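PDB 6CN7: aerobactin synthase IucC from Klebsiella pneumoniae, which probably catalyses the ATP-dependent joining of a second N-acetyl-N-hydroxylysine to N-citryl-N-acetyl-N-hydroxylysine, yielding the siderophore aerobactin. Local coordinates for residues L131-S136 with L369-E375; A163-L168 with G251-L255; L218-V222 with M348-I352; Q257-L263 with D273-L278; W353-P357 with L441-F445. The protein carries 5 engineered substitutions. All coordinates share one frame; numbering follows the deposited sequence.

Interaction 1: L131-S136 with L369-E375; sequences LQCLLS and LMATLME
The chain leaving helix 128-133 packs here on the 3-10 segment 370-374 that follows strand 366-369, with Leu135 and Ser136 meeting Leu369, Thr372 and Glu375. Leu135 is wedged between these partners by its two branches. Its CD1 lies 3.7 Å from Leu369 CD1, while its CD2 stands 3.7 Å from Thr372 OG1 and 3.7 Å from the CG of Glu375. The side chains of Leu135 and Thr372 cross at about a right angle, CD2 of the leucine packing against the hydroxyl oxygen. That hydroxyl is committed within its own segment: Thr372 OG1 donates to Leu369 O (2.6 Å) in the carbonyl plane, and the same oxygen accepts from Thr372 N. Along one flank, the extended Gln132 brings OE1 to 3.4 Å from Leu369 CD1, and that amide oxygen also takes a weak hydrogen bond from Gln258 N. A bend at chi2 (-70°) swings the Glu375 carboxylate round to Ser136, which grips both of its oxygens. Ser136 N donates to OE2 of Glu375 at 2.8 Å and 172°, straight at the hydrogen but from above the carboxylate plane. Ser136 OG donates to OE1 of Glu375 (2.8 Å) on the syn lone pair. Arg115 adds a salt bridge to OE1. With two bonds from one residue fixing its rotation and an arginine beside it, this buried carboxylate is probably stabilised as an anion.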
# COMPACT_ATOMS: atom_id res chain seq x y z
N LEU A 131 11.54 21.06 16.27
CA LEU A 131 12.04 22.05 15.34
C LEU A 131 12.51 21.39 14.05
O LEU A 131 12.22 21.88 12.95
CB LEU A 131 13.18 22.85 15.98
CG LEU A 131 13.88 23.88 15.09
CD1 LEU A 131 12.90 24.89 14.52
CD2 LEU A 131 14.99 24.58 15.86
N GLN A 132 13.19 20.28 14.16
CA GLN A 132 13.62 19.58 13.01
C GLN A 132 12.45 19.16 12.16
O GLN A 132 12.53 19.23 11.00
CB GLN A 132 14.50 18.40 13.34
CG GLN A 132 14.79 17.53 12.16
CD GLN A 132 15.84 16.49 12.33
OE1 GLN A 132 16.16 15.80 11.42
NE2 GLN A 132 16.39 16.40 13.48
N CYS A 133 11.37 18.74 12.76
CA CYS A 133 10.17 18.37 12.02
C CYS A 133 9.61 19.55 11.23
O CYS A 133 9.07 19.36 10.14
CB CYS A 133 9.11 17.83 12.97
SG CYS A 133 9.42 16.15 13.58
N LEU A 134 9.72 20.77 11.77
CA LEU A 134 9.09 21.94 11.17
C LEU A 134 9.96 22.61 10.12
O LEU A 134 9.58 23.67 9.60
CB LEU A 134 8.72 22.94 12.26
CG LEU A 134 7.74 22.44 13.32
CD1 LEU A 134 7.50 23.52 14.36
CD2 LEU A 134 6.42 22.00 12.69
N LEU A 135 11.12 22.04 9.78
CA LEU A 135 11.96 22.62 8.75
C LEU A 135 11.29 22.49 7.39
O LEU A 135 10.53 21.56 7.12
CB LEU A 135 13.33 21.94 8.73
CG LEU A 135 14.20 22.16 9.97
CD1 LEU A 135 15.46 21.33 9.88
CD2 LEU A 135 14.55 23.63 10.15
N SER A 136 11.58 23.46 6.51
CA SER A 136 10.92 23.53 5.21
C SER A 136 11.30 22.37 4.29
O SER A 136 10.57 22.09 3.34
CB SER A 136 11.24 24.85 4.52
OG SER A 136 10.86 25.95 5.32
N LEU A 369 19.75 21.19 12.98
CA LEU A 369 20.28 21.03 11.63
C LEU A 369 20.68 22.40 11.10
O LEU A 369 20.02 23.40 11.37
CB LEU A 369 19.25 20.39 10.71
CG LEU A 369 18.80 18.98 11.09
CD1 LEU A 369 17.79 18.46 10.08
CD2 LEU A 369 19.98 18.02 11.21
N MET A 370 21.79 22.43 10.36
CA MET A 370 22.25 23.70 9.81
C MET A 370 21.21 24.31 8.88
O MET A 370 21.15 25.53 8.72
CB MET A 370 23.58 23.52 9.08
CG MET A 370 24.20 24.83 8.65
SD MET A 370 25.94 24.69 8.25
CE MET A 370 26.26 26.34 7.64
N ALA A 371 20.38 23.47 8.25
CA ALA A 371 19.27 23.97 7.45
C ALA A 371 18.36 24.89 8.25
O ALA A 371 17.64 25.70 7.65
CB ALA A 371 18.47 22.81 6.88
N THR A 372 18.38 24.79 9.58
CA THR A 372 17.61 25.71 10.41
C THR A 372 17.95 27.16 10.10
O THR A 372 17.08 28.03 10.19
CB THR A 372 17.86 25.41 11.89
OG1 THR A 372 17.58 24.03 12.16
CG2 THR A 372 17.00 26.28 12.78
N LEU A 373 19.20 27.44 9.73
CA LEU A 373 19.63 28.80 9.45
C LEU A 373 19.09 29.34 8.14
O LEU A 373 19.36 30.50 7.81
CB LEU A 373 21.16 28.86 9.45
CG LEU A 373 21.84 28.29 10.70
CD1 LEU A 373 23.35 28.41 10.57
CD2 LEU A 373 21.36 28.99 11.96
N MET A 374 18.35 28.54 7.37
CA MET A 374 17.68 29.01 6.17
C MET A 374 16.23 29.41 6.43
O MET A 374 15.54 29.81 5.49
CB MET A 374 17.69 27.92 5.10
CG MET A 374 19.04 27.29 4.83
SD MET A 374 18.87 25.89 3.71
CE MET A 374 20.54 25.29 3.75
N GLU A 375 15.76 29.30 7.67
CA GLU A 375 14.35 29.47 7.98
C GLU A 375 14.03 30.90 8.40
O GLU A 375 14.89 31.63 8.90
CB GLU A 375 13.93 28.51 9.09
CG GLU A 375 14.11 27.04 8.75
CD GLU A 375 13.14 26.56 7.69
OE1 GLU A 375 12.07 27.18 7.54
OE2 GLU A 375 13.44 25.55 7.01

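Interaction 2: A163-L168 with G251-L255; sequences ANTFRL and GDLWL
Strands 165-168 and 252-255 run antiparallel but strongly twisted, their axes approaching to 4.2 Å with the N-to-C directions 122° apart. They belong to the large antiparallel sheet of the IucA/IucC family region. Phe166 and Trp254 form its hydrogen-bonded pair here: Trp254 N donates to Phe166 O at 2.7 Å, and the return bond from Phe166 N to Trp254 O is longer, 3.1 Å, and more bent. Both side chains leave the sheet on the same face, where Leu263 of strand 262-265 also packs. The Phe166 ring folds back over its partner because CG sits between the backbone N and the carbonyl carbon (chi1 52°), which places Trp254 O 3.6 Å above the ring plane, toward the rim. Trp254 O is therefore met by an N-H and lies beneath an aromatic face as well. Tyr158 meets the Phe166 ring edge-to-face.

Leu253 lies among more solvent-accessible neighbours. Its CD1 is 3.7 Å from Thr165 OG1, the two side chains crossing at about a right angle, and its CD2 is 3.8 Å from Arg167 CG. The arginine extends past the corner that the chain turns at Gly251, and its guanidinium makes a long, weak ion pair with Glu200 and lies close to that of Arg203. At the other end, Leu255 CD1 rests 3.6 Å from Asn164 O. Back at the Gly251 end, Leu168 makes a CH-pi contact with the indole, its CD1 lying 3.9 Å from the centroid of the Trp254 five-membered ring and 27° off the normal.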
# COMPACT_ATOMS: atom_id res chain seq x y z
N ALA A 163 5.18 15.28 12.09
CA ALA A 163 5.64 15.09 13.47
C ALA A 163 4.78 14.06 14.21
O ALA A 163 4.54 14.19 15.41
CB ALA A 163 5.67 16.41 14.23
N ASN A 164 4.32 13.05 13.50
CA ASN A 164 3.59 11.96 14.12
C ASN A 164 4.54 10.82 14.47
O ASN A 164 5.61 10.66 13.89
CB ASN A 164 2.48 11.45 13.20
CG ASN A 164 1.28 12.38 13.17
OD1 ASN A 164 0.87 12.92 14.20
ND2 ASN A 164 0.72 12.58 11.99
N THR A 165 4.13 10.01 15.45
CA THR A 165 4.94 8.91 15.94
C THR A 165 4.29 7.58 15.57
O THR A 165 3.12 7.51 15.18
CB THR A 165 5.13 9.01 17.45
OG1 THR A 165 3.85 8.92 18.11
CG2 THR A 165 5.80 10.31 17.83
N PHE A 166 5.06 6.51 15.72
CA PHE A 166 4.57 5.18 15.37
C PHE A 166 5.49 4.13 15.97
O PHE A 166 6.66 4.38 16.26
CB PHE A 166 4.47 5.01 13.85
CG PHE A 166 5.73 5.36 13.10
CD1 PHE A 166 5.98 6.66 12.70
CD2 PHE A 166 6.67 4.38 12.80
CE1 PHE A 166 7.13 6.98 12.01
CE2 PHE A 166 7.83 4.70 12.12
CZ PHE A 166 8.06 6.00 11.72
N ARG A 167 4.93 2.94 16.15
CA ARG A 167 5.69 1.78 16.59
C ARG A 167 6.32 1.09 15.38
O ARG A 167 5.89 1.26 14.24
CB ARG A 167 4.80 0.79 17.34
CG ARG A 167 4.41 1.22 18.73
CD ARG A 167 3.62 0.13 19.44
NE ARG A 167 3.23 0.51 20.79
CZ ARG A 167 2.46 -0.23 21.58
NH1 ARG A 167 1.98 -1.39 21.15
NH2 ARG A 167 2.16 0.19 22.80
N LEU A 168 7.35 0.30 15.66
CA LEU A 168 7.98 -0.51 14.64
C LEU A 168 7.37 -1.91 14.60
O LEU A 168 6.87 -2.42 15.61
CB LEU A 168 9.49 -0.62 14.89
CG LEU A 168 10.25 0.70 14.94
CD1 LEU A 168 11.71 0.45 15.28
CD2 LEU A 168 10.11 1.46 13.62
N GLY A 251 6.87 -2.01 21.33
CA GLY A 251 7.89 -1.13 21.84
C GLY A 251 7.53 0.34 21.79
O GLY A 251 6.36 0.74 21.75
N ASP A 252 8.58 1.16 21.77
CA ASP A 252 8.45 2.60 21.90
C ASP A 252 7.93 3.22 20.61
O ASP A 252 7.87 2.59 19.55
CB ASP A 252 9.80 3.22 22.27
CG ASP A 252 10.26 2.81 23.66
OD1 ASP A 252 9.40 2.46 24.49
OD2 ASP A 252 11.48 2.83 23.91
N LEU A 253 7.57 4.50 20.71
CA LEU A 253 7.11 5.28 19.58
C LEU A 253 8.28 6.03 18.96
O LEU A 253 9.11 6.60 19.67
CB LEU A 253 6.02 6.27 20.02
CG LEU A 253 4.72 5.66 20.54
CD1 LEU A 253 3.81 6.75 21.09
CD2 LEU A 253 4.01 4.89 19.44
N TRP A 254 8.33 6.03 17.63
CA TRP A 254 9.45 6.60 16.90
C TRP A 254 8.99 7.78 16.05
O TRP A 254 7.83 7.85 15.64
CB TRP A 254 10.12 5.54 16.01
CG TRP A 254 10.82 4.48 16.80
CD1 TRP A 254 10.26 3.34 17.30
CD2 TRP A 254 12.20 4.46 17.18
NE1 TRP A 254 11.21 2.61 17.97
CE2 TRP A 254 12.41 3.27 17.91
CE3 TRP A 254 13.28 5.32 16.98
CZ2 TRP A 254 13.65 2.93 18.44
CZ3 TRP A 254 14.51 4.98 17.50
CH2 TRP A 254 14.69 3.80 18.22
N LEU A 255 9.92 8.69 15.78
CA LEU A 255 9.65 9.93 15.09
C LEU A 255 10.62 10.06 13.93
O LEU A 255 11.83 9.83 14.10
CB LEU A 255 9.78 11.12 16.04
CG LEU A 255 9.64 12.53 15.48
CD1 LEU A 255 8.20 12.80 15.07
CD2 LEU A 255 10.11 13.54 16.51

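Interaction 3: L218-V222 with M348-I352; sequences LPLPV and MLGVI
With CG anti to the backbone N (chi1 176°), Leu220 reaches toward Leu349 and Gly350, and Val351, whose CG2 is likewise anti to its N, turns that methyl group onto Pro221. These residues join two strands of one large antiparallel sheet that are not bonded to each other: the segments 218-222 and 350-352 cross at 79°, with axes 6.7 Å apart. That spacing is too wide for direct backbone pairing and instead suits side chains packed between the strands. The branches of Leu220 divide the work. CD2 of Leu220 touches CD2 of Leu349 at 4.0 Å, the side chains crossing nearly perpendicularly, whereas CD1 of Leu220 lies 3.9 Å from the carbonyl carbon of Gly350. On the other flank, Pro221 CG meets Val351 CG2 at 3.8 Å. Ile274 of strand 272-275 touches both Pro221 and Val351, extending the apolar packing, and Ile231 of helix 224-234 packs on Leu349. The polar link in this buried contact is a water that serves one carbonyl from each strand, donating to Pro221 O at 2.7 Å and to Gly350 O at 2.8 Å.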
# COMPACT_ATOMS: atom_id res chain seq x y z
N LEU A 218 16.48 -14.45 15.35
CA LEU A 218 16.84 -13.11 15.81
C LEU A 218 15.73 -12.13 15.49
O LEU A 218 15.06 -12.25 14.46
CB LEU A 218 18.14 -12.63 15.14
CG LEU A 218 19.42 -13.37 15.53
CD1 LEU A 218 20.60 -12.78 14.78
CD2 LEU A 218 19.65 -13.32 17.03
N PRO A 219 15.51 -11.13 16.35
CA PRO A 219 14.52 -10.10 16.03
C PRO A 219 15.05 -9.10 15.01
O PRO A 219 16.19 -8.64 15.10
CB PRO A 219 14.25 -9.42 17.38
CG PRO A 219 14.87 -10.30 18.41
CD PRO A 219 16.00 -10.98 17.73
N LEU A 220 14.20 -8.77 14.04
CA LEU A 220 14.51 -7.75 13.04
C LEU A 220 13.42 -6.69 13.06
O LEU A 220 12.26 -7.01 12.76
CB LEU A 220 14.63 -8.37 11.65
CG LEU A 220 14.85 -7.38 10.50
CD1 LEU A 220 16.17 -6.64 10.66
CD2 LEU A 220 14.79 -8.09 9.15
N PRO A 221 13.71 -5.45 13.43
CA PRO A 221 12.68 -4.40 13.32
C PRO A 221 12.46 -4.00 11.87
O PRO A 221 13.34 -4.14 11.02
CB PRO A 221 13.26 -3.25 14.14
CG PRO A 221 14.73 -3.45 14.09
CD PRO A 221 14.94 -4.94 14.05
N VAL A 222 11.26 -3.49 11.60
CA VAL A 222 10.86 -3.10 10.26
C VAL A 222 9.99 -1.85 10.35
O VAL A 222 9.09 -1.78 11.20
CB VAL A 222 10.10 -4.22 9.53
CG1 VAL A 222 9.62 -3.76 8.16
CG2 VAL A 222 10.97 -5.47 9.40
N MET A 348 16.15 -4.56 1.28
CA MET A 348 14.82 -4.38 1.83
C MET A 348 14.69 -4.82 3.28
O MET A 348 13.77 -4.36 3.97
CB MET A 348 13.80 -5.14 0.98
CG MET A 348 13.75 -4.68 -0.47
SD MET A 348 12.58 -5.60 -1.47
CE MET A 348 11.02 -5.00 -0.81
N LEU A 349 15.57 -5.70 3.76
CA LEU A 349 15.50 -6.21 5.13
C LEU A 349 16.83 -5.95 5.82
O LEU A 349 17.86 -6.48 5.41
CB LEU A 349 15.16 -7.70 5.14
CG LEU A 349 13.74 -8.07 4.71
CD1 LEU A 349 13.62 -9.56 4.49
CD2 LEU A 349 12.74 -7.60 5.74
N GLY A 350 16.79 -5.14 6.87
CA GLY A 350 18.00 -4.80 7.60
C GLY A 350 17.72 -3.70 8.60
O GLY A 350 16.62 -3.15 8.67
N VAL A 351 18.76 -3.39 9.37
CA VAL A 351 18.66 -2.35 10.40
C VAL A 351 20.04 -1.75 10.61
O VAL A 351 21.06 -2.44 10.53
CB VAL A 351 18.10 -2.91 11.73
CG1 VAL A 351 19.01 -4.01 12.27
CG2 VAL A 351 17.92 -1.79 12.75
N ILE A 352 20.07 -0.44 10.88
CA ILE A 352 21.29 0.27 11.22
C ILE A 352 21.01 1.09 12.47
O ILE A 352 20.00 1.79 12.55
CB ILE A 352 21.76 1.19 10.08
CG1 ILE A 352 22.12 0.36 8.84
CG2 ILE A 352 22.96 2.04 10.52
CD1 ILE A 352 22.37 1.19 7.60
O HOH W 1 14.13 -4.33 8.47

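Interaction 4: Q257-L263 with D273-L278; sequences QQSLRTL and DIKLPL
Arg261 wraps round the Leu276 carbonyl. Its CB lies 3.4 Å from Leu276 O, its CG passes Leu278 CD1 at 3.9 Å as the two side chains run antiparallel alongside each other, and its CD nears Leu276 O and Leu278 N. A turn at chi3 (59°) then brings NE back to the carbonyl: Arg261 NE donates to Leu276 O at 2.9 Å and 175°. The oxygen lies in the guanidinium plane, but the donor stands above the carbonyl plane, 38° out of it. At CZ, one face of the guanidinium receives Lys275 CE, 3.7 Å away and over its centre, so the CE methylene, not the amine, lies over it. NH2 lies near Leu276 O and Pro277 CA. Arg261 NH1 is 4.3 Å from Lys275 NZ, and this patch is probably electropositive.

The backbone repeats the grip, since Leu276 N donates to Arg261 O. Past the non-hydrogen-bonded pair Thr262 and Lys275, Leu263 and Ile274 form a hydrogen-bonded pair, the bond from Leu263 N to Ile274 O being short (2.6 Å) and nearly along the C=O axis. Their side chains run alongside each other, and both pack on Trp254. At the far end, Gln257 NE2 bonds Thr264 and makes a weak bond to Asp273 OD2. The paired bonds and short connection between strands 262-265 and 272-275 are those of an antiparallel beta hairpin.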
# COMPACT_ATOMS: atom_id res chain seq x y z
N GLN A 257 13.00 11.64 11.05
CA GLN A 257 13.87 12.79 10.82
C GLN A 257 13.70 13.27 9.38
O GLN A 257 12.92 12.71 8.59
CB GLN A 257 15.33 12.43 11.10
CG GLN A 257 15.60 11.94 12.52
CD GLN A 257 17.06 11.56 12.72
OE1 GLN A 257 17.90 11.78 11.85
NE2 GLN A 257 17.36 10.99 13.88
N GLN A 258 14.44 14.32 9.02
CA GLN A 258 14.40 14.81 7.64
C GLN A 258 14.80 13.73 6.65
O GLN A 258 14.26 13.68 5.54
CB GLN A 258 15.32 16.02 7.50
CG GLN A 258 14.81 17.29 8.18
CD GLN A 258 13.58 17.87 7.49
OE1 GLN A 258 12.58 18.18 8.14
NE2 GLN A 258 13.66 18.03 6.17
N SER A 259 15.72 12.84 7.03
CA SER A 259 16.14 11.76 6.14
C SER A 259 15.08 10.69 5.98
O SER A 259 15.22 9.83 5.11
CB SER A 259 17.43 11.13 6.67
OG SER A 259 17.21 10.45 7.89
N LEU A 260 14.04 10.70 6.82
CA LEU A 260 12.87 9.83 6.65
C LEU A 260 13.16 8.38 7.03
O LEU A 260 12.32 7.73 7.66
CB LEU A 260 12.36 9.92 5.21
CG LEU A 260 10.99 9.29 4.93
CD1 LEU A 260 9.90 9.91 5.80
CD2 LEU A 260 10.64 9.44 3.46
N ARG A 261 14.33 7.86 6.64
CA ARG A 261 14.69 6.49 7.00
C ARG A 261 15.27 6.39 8.41
O ARG A 261 15.21 5.31 9.01
CB ARG A 261 15.70 5.93 6.01
CG ARG A 261 15.12 5.56 4.64
CD ARG A 261 16.20 4.97 3.75
NE ARG A 261 16.79 3.78 4.34
CZ ARG A 261 17.95 3.24 3.96
NH1 ARG A 261 18.65 3.79 2.98
NH2 ARG A 261 18.40 2.15 4.56
N THR A 262 15.83 7.48 8.94
CA THR A 262 16.41 7.49 10.27
C THR A 262 15.39 8.06 11.25
O THR A 262 14.85 9.14 11.03
CB THR A 262 17.70 8.30 10.31
OG1 THR A 262 18.60 7.80 9.31
CG2 THR A 262 18.36 8.21 11.68
N LEU A 263 15.14 7.33 12.34
CA LEU A 263 14.09 7.67 13.28
C LEU A 263 14.68 7.99 14.65
O LEU A 263 15.69 7.41 15.06
CB LEU A 263 13.08 6.52 13.43
CG LEU A 263 12.61 5.85 12.14
CD1 LEU A 263 11.72 4.66 12.48
CD2 LEU A 263 11.87 6.84 11.25
N ASP A 273 19.68 6.37 17.60
CA ASP A 273 18.67 6.43 16.56
C ASP A 273 18.69 5.14 15.75
O ASP A 273 19.65 4.37 15.79
CB ASP A 273 18.90 7.63 15.63
CG ASP A 273 18.76 8.96 16.35
OD1 ASP A 273 18.06 9.00 17.38
OD2 ASP A 273 19.34 9.96 15.87
N ILE A 274 17.61 4.90 15.02
CA ILE A 274 17.48 3.71 14.19
C ILE A 274 17.24 4.14 12.76
O ILE A 274 16.53 5.11 12.50
CB ILE A 274 16.34 2.79 14.69
CG1 ILE A 274 16.43 1.43 13.98
CG2 ILE A 274 14.98 3.44 14.45
CD1 ILE A 274 15.53 0.37 14.58
N LYS A 275 17.85 3.41 11.82
CA LYS A 275 17.69 3.66 10.39
C LYS A 275 17.20 2.38 9.74
O LYS A 275 17.84 1.33 9.87
CB LYS A 275 19.00 4.13 9.76
CG LYS A 275 18.89 4.42 8.28
CD LYS A 275 20.20 4.92 7.70
CE LYS A 275 20.07 5.22 6.22
NZ LYS A 275 21.33 5.75 5.64
N LEU A 276 16.07 2.47 9.04
CA LEU A 276 15.41 1.30 8.49
C LEU A 276 15.23 1.45 6.99
O LEU A 276 15.19 2.57 6.47
CB LEU A 276 14.05 1.09 9.16
CG LEU A 276 14.12 0.82 10.66
CD1 LEU A 276 12.77 1.01 11.34
CD2 LEU A 276 14.65 -0.58 10.92
N PRO A 277 15.13 0.34 6.25
CA PRO A 277 14.94 0.45 4.80
C PRO A 277 13.55 0.96 4.44
O PRO A 277 12.54 0.58 5.04
CB PRO A 277 15.14 -0.99 4.30
CG PRO A 277 15.83 -1.70 5.41
CD PRO A 277 15.37 -1.05 6.66
N LEU A 278 13.50 1.83 3.43
CA LEU A 278 12.26 2.27 2.81
C LEU A 278 12.45 2.12 1.30
O LEU A 278 13.14 2.93 0.67
CB LEU A 278 11.91 3.71 3.18
CG LEU A 278 11.45 3.98 4.62
CD1 LEU A 278 11.27 5.48 4.85
CD2 LEU A 278 10.16 3.24 4.93

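Interaction 5: W353-P357 with L441-F445; sequences WRENP and LLKDF
Pro357 lays its ring against Leu441, the CB of Pro357 standing 3.5 Å from CD2 of Leu441, and this overlap is the apolar end of the contact. Here the CA atoms of Pro357 and Leu441 are 7.4 Å apart, wider than a beta pair, and although the touching parts run 159° apart, no backbone bond joins them: the chains meet through side chains. Beside the proline, Lys443 brings NZ to 4.3 Å from Pro357 CG, and the amine also makes a weak hydrogen bond with Thr429. The polar end belongs to Arg354, whose chain is extended from CG to NE and so carries the guanidinium across to 443-444. One face of that group lies over Lys443 O, which is 4.3 Å above its plane and over its centre. The same carbonyl oxygen stands 3.8 Å above the Phe445 ring plane, toward the rim.

Arg354 NH1 and Asp444 OD1 form a salt bridge, but this oxygen is modelled too close to its neighbour, so the detailed pairing is doubtful. The side chains cross at about a right angle. Lys275 NZ lies close to the guanidinium; Asp444 probably offsets part of this positive charge, and Glu324 makes a long, weak ion pair with Arg354 NE.

In the fold, 353-357 ends strand 350-355, which is bonded to strands 272-275 and 326-330, and 441-445 leaves strand 436-442, bonded to 428-433 and 320-321. Two separate sheets thus meet here, beside helix 291-310, which touches Glu355, Leu442 and Phe445.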
# COMPACT_ATOMS: atom_id res chain seq x y z
N TRP A 353 21.91 0.99 13.45
CA TRP A 353 21.81 1.77 14.68
C TRP A 353 22.83 2.90 14.64
O TRP A 353 24.01 2.67 14.37
CB TRP A 353 22.05 0.88 15.91
CG TRP A 353 20.99 -0.16 16.08
CD1 TRP A 353 20.99 -1.43 15.58
CD2 TRP A 353 19.76 -0.03 16.81
NE1 TRP A 353 19.85 -2.10 15.95
CE2 TRP A 353 19.07 -1.25 16.70
CE3 TRP A 353 19.17 1.01 17.53
CZ2 TRP A 353 17.83 -1.47 17.30
CZ3 TRP A 353 17.94 0.80 18.12
CH2 TRP A 353 17.28 -0.43 18.00
N ARG A 354 22.36 4.12 14.90
CA ARG A 354 23.18 5.31 14.81
C ARG A 354 23.28 6.00 16.16
O ARG A 354 22.38 5.90 17.00
CB ARG A 354 22.62 6.31 13.79
CG ARG A 354 23.01 6.02 12.36
CD ARG A 354 22.63 7.20 11.49
NE ARG A 354 22.91 6.98 10.08
CZ ARG A 354 22.56 7.81 9.11
NH1 ARG A 354 22.86 7.54 7.85
NH2 ARG A 354 21.89 8.92 9.40
N GLU A 355 24.39 6.70 16.35
CA GLU A 355 24.65 7.43 17.58
C GLU A 355 23.87 8.73 17.59
O GLU A 355 24.00 9.55 16.67
CB GLU A 355 26.15 7.69 17.71
CG GLU A 355 26.64 7.86 19.13
CD GLU A 355 28.16 7.91 19.20
OE1 GLU A 355 28.81 7.69 18.16
OE2 GLU A 355 28.69 8.16 20.30
N ASN A 356 23.04 8.92 18.61
CA ASN A 356 22.27 10.15 18.78
C ASN A 356 23.17 11.25 19.33
O ASN A 356 24.04 10.98 20.16
CB ASN A 356 21.09 9.90 19.73
CG ASN A 356 20.20 11.12 19.91
OD1 ASN A 356 20.67 12.25 20.03
ND2 ASN A 356 18.89 10.88 19.94
N PRO A 357 23.01 12.50 18.87
CA PRO A 357 23.83 13.59 19.42
C PRO A 357 23.88 13.64 20.94
O PRO A 357 24.93 13.96 21.51
CB PRO A 357 23.17 14.84 18.83
CG PRO A 357 22.66 14.39 17.52
CD PRO A 357 22.23 12.95 17.71
N LEU A 441 28.47 18.31 14.42
CA LEU A 441 28.30 16.86 14.55
C LEU A 441 27.99 16.30 13.17
O LEU A 441 27.04 16.74 12.52
CB LEU A 441 27.18 16.52 15.53
CG LEU A 441 27.48 16.62 17.03
CD1 LEU A 441 27.66 18.06 17.47
CD2 LEU A 441 26.38 15.95 17.83
N LEU A 442 28.80 15.34 12.73
CA LEU A 442 28.63 14.70 11.43
C LEU A 442 28.17 13.27 11.64
O LEU A 442 28.60 12.60 12.58
CB LEU A 442 29.94 14.73 10.64
CG LEU A 442 30.61 16.10 10.59
CD1 LEU A 442 32.00 15.99 9.98
CD2 LEU A 442 29.76 17.10 9.81
N LYS A 443 27.28 12.80 10.76
CA LYS A 443 26.65 11.50 10.94
C LYS A 443 26.54 10.65 9.68
O LYS A 443 26.52 9.42 9.80
CB LYS A 443 25.24 11.67 11.53
CG LYS A 443 24.36 12.65 10.77
CD LYS A 443 23.01 12.86 11.45
CE LYS A 443 23.16 13.61 12.77
NZ LYS A 443 21.85 14.00 13.36
N ASP A 444 26.48 11.24 8.49
CA ASP A 444 26.22 10.50 7.26
C ASP A 444 27.52 10.29 6.48
O ASP A 444 28.07 11.23 5.90
CB ASP A 444 25.18 11.21 6.40
CG ASP A 444 23.77 11.02 6.94
OD1 ASP A 444 23.42 9.87 7.27
OD2 ASP A 444 23.02 12.01 7.04
N PHE A 445 28.01 9.05 6.50
CA PHE A 445 29.05 8.59 5.59
C PHE A 445 28.74 7.15 5.23
O PHE A 445 28.24 6.38 6.06
CB PHE A 445 30.44 8.69 6.21
CG PHE A 445 30.42 9.09 7.65
CD1 PHE A 445 30.33 8.13 8.64
CD2 PHE A 445 30.47 10.43 8.01
CE1 PHE A 445 30.30 8.49 9.97
CE2 PHE A 445 30.44 10.81 9.33
CZ PHE A 445 30.35 9.84 10.32

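Interactions 2, 3 and 4 lie in one large antiparallel sheet, which interaction 5 also reaches. Interactions 2 and 4 pair strands through backbone bonds, whereas 3 bridges non-adjacent strands by apolar packing and a water. Trp254 and Leu168 of interaction 2 pack on Ile274 and Leu276 of interaction 4, and strand 350-355 runs from 3 into 5, bonding to strand 272-275. Interaction 5 joins this sheet to the mixed sheet at strand 436-442, and interaction 1 joins helix 128-133 to the end of the mixed sheet's strand 366-369; both add carboxylates to leucine packing. Interaction 1 touches 4 through Gln132 and Gln258. Interaction 2 is partly exposed, notably at Thr165 and Leu253; the others are buried.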